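Local coordinates for protein peroxisomal acyl-coenzyme A oxidase 1 (Arabidopsis thaliana, PDB 1W07) that catalyses the FAD-dependent desaturation of long- and medium-chain acyl-CoAs to 2-trans-enoyl-CoAs, passing the electrons to oxygen and so making hydrogen peroxide in peroxisomal beta-oxidation, at residues 337-342 with 556-561; 436-441 with 521-526; 475-480 with 484-489; 562-567 with 583-588. The protein carries 1 engineered substitution. All coordinates share one frame; numbering follows the deposited sequence.

Contact 1 of 4, residues 337-342 with 556-561; sequences LLASAY and CYIYAL
The phenol ring of Tyr559 meets Ser340 at its edge. Ser340 OG lies in the ring plane, 3.3 Å from Tyr559 CD1 and 3.4 Å from Tyr559 CE1. Val531 and Val532 of helix 516-538 also touch the Tyr559 side chain. The motif is a steep helix-helix crossing. Segments 337-342 and 556-561 run at 111° to each other, on helix 328-363 of the C-alpha1 region and helix 548-566 of the C-terminal region of the acyl-CoA oxidase fold. The segment axes come within 8.3 Å. Ala339 lies at the crossing, where its small side chain is consistent with the close approach: its CA is 5.5 Å from the CA of Tyr559. Tyr559 holds CG anti to its backbone N (chi1 -180°), which carries the ring past Ala339 to Ser340. Ser340 turns OG beside its own backbone N (chi1 -65°). From there the hydroxyl bonds to the carbonyl O of Pro336, one turn back in the same helix. The hydroxyl is thus satisfied within its own helix, and its meeting with the ring edge is packing rather than a hydrogen bond. An alanine in place of Tyr559 would probably open a gap between Ser340 and the two valines, leaving the buried serine without its aromatic neighbour. All four touching side chains are buried. Leu592 and Val596 of helix 579-596 cover Ile558 as well. The apolar centre is the methyl of Ala339, with CB 4.0 Å from Tyr559 CB. On the Ile558 side, Ala339 CB touches the branch methyl CG2 of Ile558 at 3.7 Å.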
# COMPACT_ATOMS: atom_id res chain seq x y z
N LEU B 337 12.29 4.86 -8.13
CA LEU B 337 12.18 5.14 -6.69
C LEU B 337 13.54 5.55 -6.11
O LEU B 337 13.63 6.39 -5.19
CB LEU B 337 11.65 3.92 -5.95
CG LEU B 337 10.25 3.45 -6.38
CD1 LEU B 337 9.85 2.28 -5.50
CD2 LEU B 337 9.24 4.59 -6.26
N LEU B 338 14.60 4.96 -6.63
CA LEU B 338 15.95 5.32 -6.20
C LEU B 338 16.17 6.75 -6.66
O LEU B 338 16.65 7.59 -5.91
CB LEU B 338 16.97 4.38 -6.85
CG LEU B 338 18.44 4.79 -6.76
CD1 LEU B 338 18.88 4.91 -5.29
CD2 LEU B 338 19.27 3.75 -7.50
N ALA B 339 15.81 7.05 -7.90
CA ALA B 339 15.97 8.42 -8.41
C ALA B 339 15.14 9.43 -7.59
O ALA B 339 15.61 10.54 -7.31
CB ALA B 339 15.55 8.49 -9.88
N SER B 340 13.93 9.02 -7.20
CA SER B 340 13.02 9.87 -6.41
C SER B 340 13.57 10.13 -5.01
O SER B 340 13.34 11.20 -4.44
CB SER B 340 11.63 9.23 -6.28
OG SER B 340 10.95 9.12 -7.52
N ALA B 341 14.27 9.15 -4.45
CA ALA B 341 14.85 9.34 -3.12
C ALA B 341 15.83 10.51 -3.19
O ALA B 341 15.76 11.43 -2.37
CB ALA B 341 15.57 8.06 -2.66
N TYR B 342 16.73 10.51 -4.17
CA TYR B 342 17.67 11.62 -4.29
C TYR B 342 16.94 12.91 -4.67
O TYR B 342 17.24 13.99 -4.16
CB TYR B 342 18.75 11.30 -5.32
CG TYR B 342 19.84 10.38 -4.81
CD1 TYR B 342 19.61 9.02 -4.62
CD2 TYR B 342 21.11 10.87 -4.52
CE1 TYR B 342 20.62 8.16 -4.16
CE2 TYR B 342 22.13 10.04 -4.05
CZ TYR B 342 21.88 8.68 -3.87
OH TYR B 342 22.87 7.84 -3.42
N CYS B 556 18.80 12.03 -12.09
CA CYS B 556 18.03 13.23 -12.39
C CYS B 556 17.14 13.03 -13.60
O CYS B 556 15.95 13.33 -13.54
CB CYS B 556 18.95 14.43 -12.65
SG CYS B 556 18.10 15.95 -13.17
N TYR B 557 17.70 12.52 -14.69
CA TYR B 557 16.89 12.33 -15.89
C TYR B 557 16.01 11.10 -15.87
O TYR B 557 15.03 11.04 -16.62
CB TYR B 557 17.77 12.40 -17.15
CG TYR B 557 18.30 13.80 -17.35
CD1 TYR B 557 19.52 14.19 -16.79
CD2 TYR B 557 17.53 14.77 -17.99
CE1 TYR B 557 19.94 15.52 -16.85
CE2 TYR B 557 17.95 16.10 -18.06
CZ TYR B 557 19.15 16.47 -17.49
OH TYR B 557 19.51 17.79 -17.50
N ILE B 558 16.33 10.14 -15.02
CA ILE B 558 15.49 8.95 -14.85
C ILE B 558 14.21 9.44 -14.18
O ILE B 558 13.11 9.07 -14.58
CB ILE B 558 16.14 7.89 -13.91
CG1 ILE B 558 17.16 7.05 -14.68
CG2 ILE B 558 15.03 7.00 -13.28
CD1 ILE B 558 17.89 6.02 -13.81
N TYR B 559 14.34 10.28 -13.16
CA TYR B 559 13.17 10.82 -12.45
C TYR B 559 12.26 11.57 -13.44
O TYR B 559 11.06 11.28 -13.55
CB TYR B 559 13.64 11.76 -11.31
CG TYR B 559 12.52 12.38 -10.49
CD1 TYR B 559 11.71 11.60 -9.64
CD2 TYR B 559 12.20 13.72 -10.63
CE1 TYR B 559 10.61 12.17 -8.95
CE2 TYR B 559 11.12 14.29 -9.96
CZ TYR B 559 10.33 13.53 -9.13
OH TYR B 559 9.27 14.14 -8.49
N ALA B 560 12.84 12.51 -14.17
CA ALA B 560 12.09 13.30 -15.14
C ALA B 560 11.46 12.47 -16.26
O ALA B 560 10.26 12.58 -16.53
CB ALA B 560 12.99 14.39 -15.72
N LEU B 561 12.27 11.64 -16.91
CA LEU B 561 11.77 10.83 -18.01
C LEU B 561 10.75 9.80 -17.54
O LEU B 561 9.87 9.41 -18.31
CB LEU B 561 12.93 10.13 -18.72
CG LEU B 561 13.96 11.06 -19.38
CD1 LEU B 561 15.04 10.24 -20.08
CD2 LEU B 561 13.24 11.97 -20.37

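Contact 2 of 4, residues 436-441 with 521-526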
# COMPACT_ATOMS: atom_id res chain seq x y z
N ARG B 436 -5.80 26.44 -6.08
CA ARG B 436 -6.36 27.78 -5.92
C ARG B 436 -5.27 28.83 -6.18
O ARG B 436 -5.52 29.83 -6.85
CB ARG B 436 -6.93 27.96 -4.51
CG ARG B 436 -8.21 27.20 -4.25
CD ARG B 436 -8.76 27.54 -2.87
NE ARG B 436 -9.85 26.67 -2.45
CZ ARG B 436 -11.08 26.69 -2.95
NH1 ARG B 436 -11.43 27.54 -3.90
NH2 ARG B 436 -11.98 25.84 -2.47
N PHE B 437 -4.08 28.60 -5.64
CA PHE B 437 -2.96 29.52 -5.83
C PHE B 437 -2.60 29.64 -7.31
O PHE B 437 -2.34 30.74 -7.82
CB PHE B 437 -1.74 29.02 -5.04
CG PHE B 437 -0.47 29.79 -5.33
CD1 PHE B 437 -0.31 31.08 -4.86
CD2 PHE B 437 0.55 29.21 -6.09
CE1 PHE B 437 0.85 31.80 -5.14
CE2 PHE B 437 1.72 29.92 -6.37
CZ PHE B 437 1.87 31.22 -5.89
N LEU B 438 -2.60 28.51 -8.01
CA LEU B 438 -2.28 28.50 -9.43
C LEU B 438 -3.34 29.24 -10.22
O LEU B 438 -3.02 29.98 -11.15
CB LEU B 438 -2.14 27.07 -9.95
CG LEU B 438 -0.90 26.29 -9.47
CD1 LEU B 438 -0.97 24.86 -10.00
CD2 LEU B 438 0.38 26.99 -9.95
N MET B 439 -4.60 29.04 -9.84
CA MET B 439 -5.71 29.71 -10.53
C MET B 439 -5.63 31.22 -10.36
O MET B 439 -5.89 31.97 -11.30
CB MET B 439 -7.05 29.19 -10.03
CG MET B 439 -7.37 27.75 -10.43
SD MET B 439 -7.33 27.44 -12.22
CE MET B 439 -5.66 26.72 -12.40
N LYS B 440 -5.27 31.67 -9.16
CA LYS B 440 -5.14 33.10 -8.91
C LYS B 440 -3.96 33.68 -9.70
O LYS B 440 -4.04 34.76 -10.25
CB LYS B 440 -4.94 33.38 -7.42
CG LYS B 440 -6.20 33.21 -6.60
CD LYS B 440 -5.97 33.55 -5.12
CE LYS B 440 -5.54 34.99 -4.91
NZ LYS B 440 -5.39 35.31 -3.45
N THR B 441 -2.86 32.93 -9.75
CA THR B 441 -1.68 33.37 -10.47
C THR B 441 -2.01 33.52 -11.95
O THR B 441 -1.56 34.46 -12.62
CB THR B 441 -0.52 32.37 -10.31
OG1 THR B 441 -0.24 32.22 -8.91
CG2 THR B 441 0.74 32.86 -11.02
N GLU B 521 -4.84 17.48 -10.56
CA GLU B 521 -3.85 16.98 -11.51
C GLU B 521 -2.92 18.11 -11.97
O GLU B 521 -1.72 17.89 -12.12
CB GLU B 521 -4.54 16.36 -12.72
CG GLU B 521 -4.91 14.90 -12.52
CD GLU B 521 -5.63 14.33 -13.72
OE1 GLU B 521 -5.15 14.53 -14.85
OE2 GLU B 521 -6.66 13.66 -13.52
N ALA B 522 -3.47 19.31 -12.18
CA ALA B 522 -2.66 20.46 -12.60
C ALA B 522 -1.70 20.88 -11.49
O ALA B 522 -0.57 21.27 -11.76
CB ALA B 522 -3.57 21.64 -12.99
N ALA B 523 -2.18 20.82 -10.25
CA ALA B 523 -1.36 21.20 -9.10
C ALA B 523 -0.22 20.19 -8.94
O ALA B 523 0.91 20.56 -8.60
CB ALA B 523 -2.22 21.25 -7.84
N ILE B 524 -0.51 18.92 -9.19
CA ILE B 524 0.51 17.87 -9.10
C ILE B 524 1.57 18.10 -10.16
O ILE B 524 2.76 17.96 -9.88
CB ILE B 524 -0.12 16.46 -9.28
CG1 ILE B 524 -0.83 16.06 -7.98
CG2 ILE B 524 0.97 15.44 -9.68
CD1 ILE B 524 -1.66 14.82 -8.12
N ALA B 525 1.15 18.45 -11.38
CA ALA B 525 2.10 18.70 -12.48
C ALA B 525 3.02 19.87 -12.10
O ALA B 525 4.21 19.84 -12.39
CB ALA B 525 1.36 19.01 -13.80
N HIS B 526 2.46 20.89 -11.45
CA HIS B 526 3.25 22.03 -11.02
C HIS B 526 4.31 21.59 -10.00
O HIS B 526 5.48 21.92 -10.13
CB HIS B 526 2.35 23.09 -10.40
CG HIS B 526 3.10 24.25 -9.83
ND1 HIS B 526 3.74 25.19 -10.62
CD2 HIS B 526 3.30 24.65 -8.55
CE1 HIS B 526 4.30 26.10 -9.85
NE2 HIS B 526 4.04 25.80 -8.59
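Leu438 turns CG beside its backbone N, and His526 sets CG anti to its own N (chi1 175°), so that leucine methyl and imidazole meet between the helices. CD2 of Leu438 sits over the centre of the His526 ring, 3.8 Å from its centroid and only 6° off the ring normal. This is a CH-pi contact made squarely on a face. The second methyl of Leu438, CD1, lies 3.8 Å from His526 CB and 3.8 Å from Ala523 CA. Leu438 CD1 also comes 4.0 Å from Ala522 O. The two short helix segments run nearly perpendicular (85°), with axes 10.1 Å apart. Leu438 joins helix 427-443 to helix 516-538 in the helical part of the oxidase. The ring of His526 is also held by its ND1, which hydrogen-bonds to the hydroxyl of Tyr457. An alanine at His526 would probably leave that tyrosine hydroxyl without its mate and Leu438 CD2 without a face to rest on. The chemistry is therefore divided: the imidazole offers its pi face to a methyl and its nitrogen ND1 to a hydroxyl, which is consistent with a fixed ring orientation in a buried, largely apolar place.

Contact 3 of 4, residues 475-480 with 484-489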
# COMPACT_ATOMS: atom_id res chain seq x y z
N GLU B 475 19.08 11.04 -27.13
CA GLU B 475 20.07 11.81 -26.38
C GLU B 475 19.61 13.23 -26.06
O GLU B 475 20.08 13.83 -25.09
CB GLU B 475 21.39 11.86 -27.16
CG GLU B 475 22.14 10.52 -27.32
CD GLU B 475 21.37 9.48 -28.12
OE1 GLU B 475 20.81 9.83 -29.18
OE2 GLU B 475 21.32 8.30 -27.69
N ASP B 476 18.71 13.77 -26.87
CA ASP B 476 18.23 15.13 -26.64
C ASP B 476 17.44 15.26 -25.33
O ASP B 476 17.31 16.36 -24.79
CB ASP B 476 17.36 15.60 -27.81
CG ASP B 476 18.15 15.76 -29.10
OD1 ASP B 476 19.25 16.35 -29.05
OD2 ASP B 476 17.67 15.30 -30.16
N TRP B 477 16.93 14.15 -24.82
CA TRP B 477 16.16 14.19 -23.58
C TRP B 477 17.05 14.30 -22.34
O TRP B 477 16.55 14.25 -21.23
CB TRP B 477 15.25 12.97 -23.47
CG TRP B 477 13.98 13.14 -24.25
CD1 TRP B 477 13.60 12.46 -25.37
CD2 TRP B 477 12.92 14.04 -23.95
NE1 TRP B 477 12.36 12.88 -25.80
CE2 TRP B 477 11.92 13.86 -24.94
CE3 TRP B 477 12.70 14.99 -22.95
CZ2 TRP B 477 10.73 14.60 -24.95
CZ3 TRP B 477 11.52 15.72 -22.96
CH2 TRP B 477 10.55 15.52 -23.95
N LEU B 478 18.36 14.44 -22.55
CA LEU B 478 19.29 14.58 -21.43
C LEU B 478 19.66 16.05 -21.28
O LEU B 478 20.46 16.43 -20.43
CB LEU B 478 20.55 13.74 -21.67
CG LEU B 478 20.34 12.22 -21.79
CD1 LEU B 478 21.67 11.53 -22.11
CD2 LEU B 478 19.71 11.68 -20.49
N ASN B 479 19.06 16.89 -22.12
CA ASN B 479 19.31 18.32 -22.06
C ASN B 479 18.35 18.97 -21.06
O ASN B 479 17.13 18.83 -21.19
CB ASN B 479 19.13 18.94 -23.44
CG ASN B 479 19.52 20.39 -23.48
OD1 ASN B 479 18.89 21.23 -22.83
ND2 ASN B 479 20.57 20.70 -24.22
N PRO B 480 18.89 19.68 -20.06
CA PRO B 480 18.07 20.34 -19.03
C PRO B 480 17.00 21.31 -19.55
O PRO B 480 15.89 21.35 -19.02
CB PRO B 480 19.11 21.02 -18.15
CG PRO B 480 20.24 21.30 -19.08
CD PRO B 480 20.31 20.04 -19.91
N LEU B 484 13.05 20.88 -18.89
CA LEU B 484 12.34 21.95 -18.21
C LEU B 484 11.23 22.52 -19.06
O LEU B 484 10.11 22.73 -18.57
CB LEU B 484 13.31 23.08 -17.81
CG LEU B 484 14.16 22.83 -16.57
CD1 LEU B 484 15.13 23.99 -16.37
CD2 LEU B 484 13.26 22.68 -15.36
N GLU B 485 11.52 22.77 -20.34
CA GLU B 485 10.52 23.31 -21.25
C GLU B 485 9.31 22.39 -21.31
O GLU B 485 8.17 22.84 -21.23
CB GLU B 485 11.11 23.47 -22.65
CG GLU B 485 10.11 23.98 -23.68
CD GLU B 485 10.69 24.03 -25.08
OE1 GLU B 485 11.14 22.98 -25.58
OE2 GLU B 485 10.70 25.13 -25.67
N ALA B 486 9.57 21.10 -21.46
CA ALA B 486 8.49 20.12 -21.52
C ALA B 486 7.62 20.14 -20.26
O ALA B 486 6.39 20.18 -20.36
CB ALA B 486 9.06 18.74 -21.73
N PHE B 487 8.24 20.10 -19.08
CA PHE B 487 7.48 20.11 -17.82
C PHE B 487 6.78 21.44 -17.54
O PHE B 487 5.68 21.45 -16.99
CB PHE B 487 8.39 19.76 -16.64
CG PHE B 487 8.56 18.27 -16.43
CD1 PHE B 487 9.33 17.52 -17.31
CD2 PHE B 487 7.93 17.63 -15.37
CE1 PHE B 487 9.47 16.14 -17.13
CE2 PHE B 487 8.07 16.26 -15.18
CZ PHE B 487 8.84 15.51 -16.07
N GLU B 488 7.41 22.56 -17.90
CA GLU B 488 6.79 23.86 -17.67
C GLU B 488 5.57 24.01 -18.57
O GLU B 488 4.50 24.42 -18.12
CB GLU B 488 7.79 25.00 -17.95
CG GLU B 488 9.01 25.01 -17.03
CD GLU B 488 9.94 26.17 -17.33
OE1 GLU B 488 10.00 26.60 -18.49
OE2 GLU B 488 10.64 26.63 -16.40
N ALA B 489 5.73 23.65 -19.84
CA ALA B 489 4.62 23.72 -20.78
C ALA B 489 3.46 22.83 -20.35
O ALA B 489 2.30 23.25 -20.36
CB ALA B 489 5.09 23.31 -22.17
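Pro480 O accepts a hydrogen bond from Leu484 N at 2.9 Å. The bond is nearly straight at the hydrogen (168°). This is the first-turn bond of helix 480-503. The leucine side chain closes on the same oxygen: Leu484 CB and Leu484 CG each come within 3.3 Å of Pro480 O. The helical backbone places CB, and CG lies beside the donating N.

The other meeting is apolar. The benzene end of the Trp477 indole points its edge at Ala486, with CZ3 4.1 Å from Ala486 CB and CH2 4.2 Å from the same methyl. The methyl lies near the indole plane, not over a face. Trp477 keeps CG beside its backbone N, which sends the long ring system across to the helix. At the other end of the indole, NE1 donates to the carbonyl O of Gln581, so one end is hydrogen-bonded and the other packs on Ala486. Leu561 and Leu564 of helix 548-566 also pack on Trp477.

Residues 475-478 belong to a 3-10 segment that starts earlier; in it Leu478 N bonds to Glu475 O at 3.1 Å. Asn479 follows as N-cap; its OD1 takes the backbone N of Asp481 and, weakly, that of Val482. Pro480 comes next, at the first helical position. It has no N-H to satisfy, so the open helix end loses nothing there. The arrangement is a capped helix N-terminus: a 3-10 turn, an asparagine N-cap and a proline lead into the helix, while a tryptophan two residues before the cap folds back onto the helix's second turn.

Contact 4 of 4, residues 562-567 with 583-588; sequences YLLHKH and SLANDQ
The polar meeting joins His565 and Asn586. The amide oxygen OD1 of Asn586 comes 3.3 Å from His565 CD2 and 3.7 Å from His565 NE2. It approaches the imidazole obliquely, and the ring and amide planes are only 21° apart. No hydrogen bond forms here; this is close van der Waals contact. Both side chains hold CG anti to the backbone N (chi1 180° for His565, -164° for Asn586), which extends them toward each other between the helices. The other arm of the amide has a stronger partner: Asn586 ND2 hydrogen-bonds to Asp518 OD1 of the second subunit. That bond is consistent with the amide orientation that turns OD1 to the histidine. His565 also packs on Glu521 of the second subunit.

The apolar meeting is looser. Leu564 CD2 lies 4.5 Å from Ala585 CB, and Trp477 packs on both residues. The nearest CA atoms, those of His565 and Asn586, are 7.0 Å apart.

The segments belong to helices 548-566 and 579-596. The first helix ends here, and His567, the first residue to leave it, is the N-cap of the short helix 568-572. The arrangement is that of neighbouring helices in the C-terminal helical region of the oxidase, packed through a leucine and an alanine inside and through a polar pair at the homodimer interface.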
# COMPACT_ATOMS: atom_id res chain seq x y z
N TYR B 562 10.87 9.35 -16.29
CA TYR B 562 9.92 8.38 -15.76
C TYR B 562 8.56 9.05 -15.59
O TYR B 562 7.53 8.47 -15.94
CB TYR B 562 10.38 7.85 -14.40
CG TYR B 562 9.37 6.93 -13.78
CD1 TYR B 562 9.15 5.66 -14.30
CD2 TYR B 562 8.60 7.34 -12.69
CE1 TYR B 562 8.20 4.81 -13.77
CE2 TYR B 562 7.64 6.50 -12.14
CZ TYR B 562 7.44 5.24 -12.69
OH TYR B 562 6.49 4.39 -12.17
N LEU B 563 8.56 10.27 -15.06
CA LEU B 563 7.31 11.00 -14.85
C LEU B 563 6.70 11.38 -16.20
O LEU B 563 5.48 11.36 -16.37
CB LEU B 563 7.54 12.26 -14.01
CG LEU B 563 7.84 12.08 -12.50
CD1 LEU B 563 8.03 13.45 -11.86
CD2 LEU B 563 6.69 11.34 -11.83
N LEU B 564 7.55 11.73 -17.16
CA LEU B 564 7.05 12.09 -18.48
C LEU B 564 6.29 10.89 -19.05
O LEU B 564 5.19 11.03 -19.59
CB LEU B 564 8.22 12.47 -19.39
CG LEU B 564 7.84 13.17 -20.72
CD1 LEU B 564 9.00 14.02 -21.19
CD2 LEU B 564 7.49 12.14 -21.75
N HIS B 565 6.87 9.71 -18.92
CA HIS B 565 6.24 8.50 -19.41
C HIS B 565 4.96 8.17 -18.63
O HIS B 565 3.92 7.87 -19.21
CB HIS B 565 7.23 7.33 -19.33
CG HIS B 565 6.67 6.02 -19.80
ND1 HIS B 565 5.91 5.20 -19.00
CD2 HIS B 565 6.77 5.40 -21.00
CE1 HIS B 565 5.57 4.12 -19.68
NE2 HIS B 565 6.07 4.22 -20.90
N LYS B 566 5.04 8.25 -17.30
CA LYS B 566 3.89 7.96 -16.45
C LYS B 566 2.71 8.90 -16.72
O LYS B 566 1.56 8.49 -16.64
CB LYS B 566 4.32 8.04 -14.98
CG LYS B 566 3.19 7.80 -13.98
CD LYS B 566 3.72 7.80 -12.55
CE LYS B 566 2.60 7.70 -11.52
NZ LYS B 566 1.73 6.51 -11.72
N HIS B 567 3.01 10.16 -17.03
CA HIS B 567 1.97 11.15 -17.30
C HIS B 567 2.01 11.57 -18.76
O HIS B 567 1.66 12.70 -19.10
CB HIS B 567 2.18 12.37 -16.41
CG HIS B 567 2.04 12.08 -14.95
ND1 HIS B 567 0.83 11.78 -14.36
CD2 HIS B 567 2.96 12.03 -13.96
CE1 HIS B 567 1.01 11.55 -13.07
NE2 HIS B 567 2.30 11.70 -12.80
N SER B 583 8.59 8.38 -27.68
CA SER B 583 9.20 7.07 -27.81
C SER B 583 10.72 7.20 -27.63
O SER B 583 11.38 6.27 -27.18
CB SER B 583 8.87 6.48 -29.18
OG SER B 583 9.16 5.10 -29.23
N LEU B 584 11.27 8.36 -27.99
CA LEU B 584 12.70 8.62 -27.84
C LEU B 584 13.04 8.79 -26.36
O LEU B 584 14.13 8.41 -25.91
CB LEU B 584 13.10 9.88 -28.61
CG LEU B 584 13.10 9.76 -30.14
CD1 LEU B 584 13.32 11.12 -30.79
CD2 LEU B 584 14.20 8.77 -30.53
N ALA B 585 12.12 9.38 -25.60
CA ALA B 585 12.33 9.59 -24.17
C ALA B 585 12.37 8.23 -23.48
O ALA B 585 13.18 8.00 -22.59
CB ALA B 585 11.22 10.44 -23.58
N ASN B 586 11.49 7.33 -23.92
CA ASN B 586 11.42 5.98 -23.38
C ASN B 586 12.72 5.22 -23.65
O ASN B 586 13.18 4.46 -22.80
CB ASN B 586 10.23 5.23 -23.98
CG ASN B 586 9.86 3.98 -23.19
OD1 ASN B 586 9.59 4.06 -21.99
ND2 ASN B 586 9.85 2.83 -23.86
N ASP B 587 13.30 5.41 -24.84
CA ASP B 587 14.56 4.75 -25.18
C ASP B 587 15.67 5.28 -24.27
O ASP B 587 16.51 4.52 -23.78
CB ASP B 587 14.97 5.01 -26.65
CG ASP B 587 13.98 4.43 -27.64
OD1 ASP B 587 13.40 3.36 -27.38
OD2 ASP B 587 13.81 5.05 -28.72
N GLN B 588 15.67 6.59 -24.05
CA GLN B 588 16.67 7.19 -23.19
C GLN B 588 16.52 6.67 -21.76
O GLN B 588 17.52 6.39 -21.07
CB GLN B 588 16.54 8.71 -23.20
CG GLN B 588 17.65 9.43 -22.46
CD GLN B 588 19.05 9.04 -22.96
OE1 GLN B 588 19.80 8.36 -22.27
NE2 GLN B 588 19.39 9.49 -24.16

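How the contacts relate
Contacts 1, 3 and 4 form one cluster, with centres 11 to 14 Å apart. Tyr557 of contact 1 packs on 475-480, with CZ 3.2 Å from Leu478 O. Leu561 CD1 touches Gln588 CG of contact 4 at 3.6 Å. Contacts 1 and 4 share helix 548-566. Contact 2 stands apart, its centre 20 to 23 Å from the others. It meets the second subunit's counterpart of contact 4: Glu521 OE2 hydrogen-bonds to His565 NE2 of the second subunit. None of the four makes the flavin site. The side chains of Ile558 and His565 lie about 11 Å from that of the FAD-binding Arg333, and the side chain of Ala523 is about 12 Å from a bound FAD.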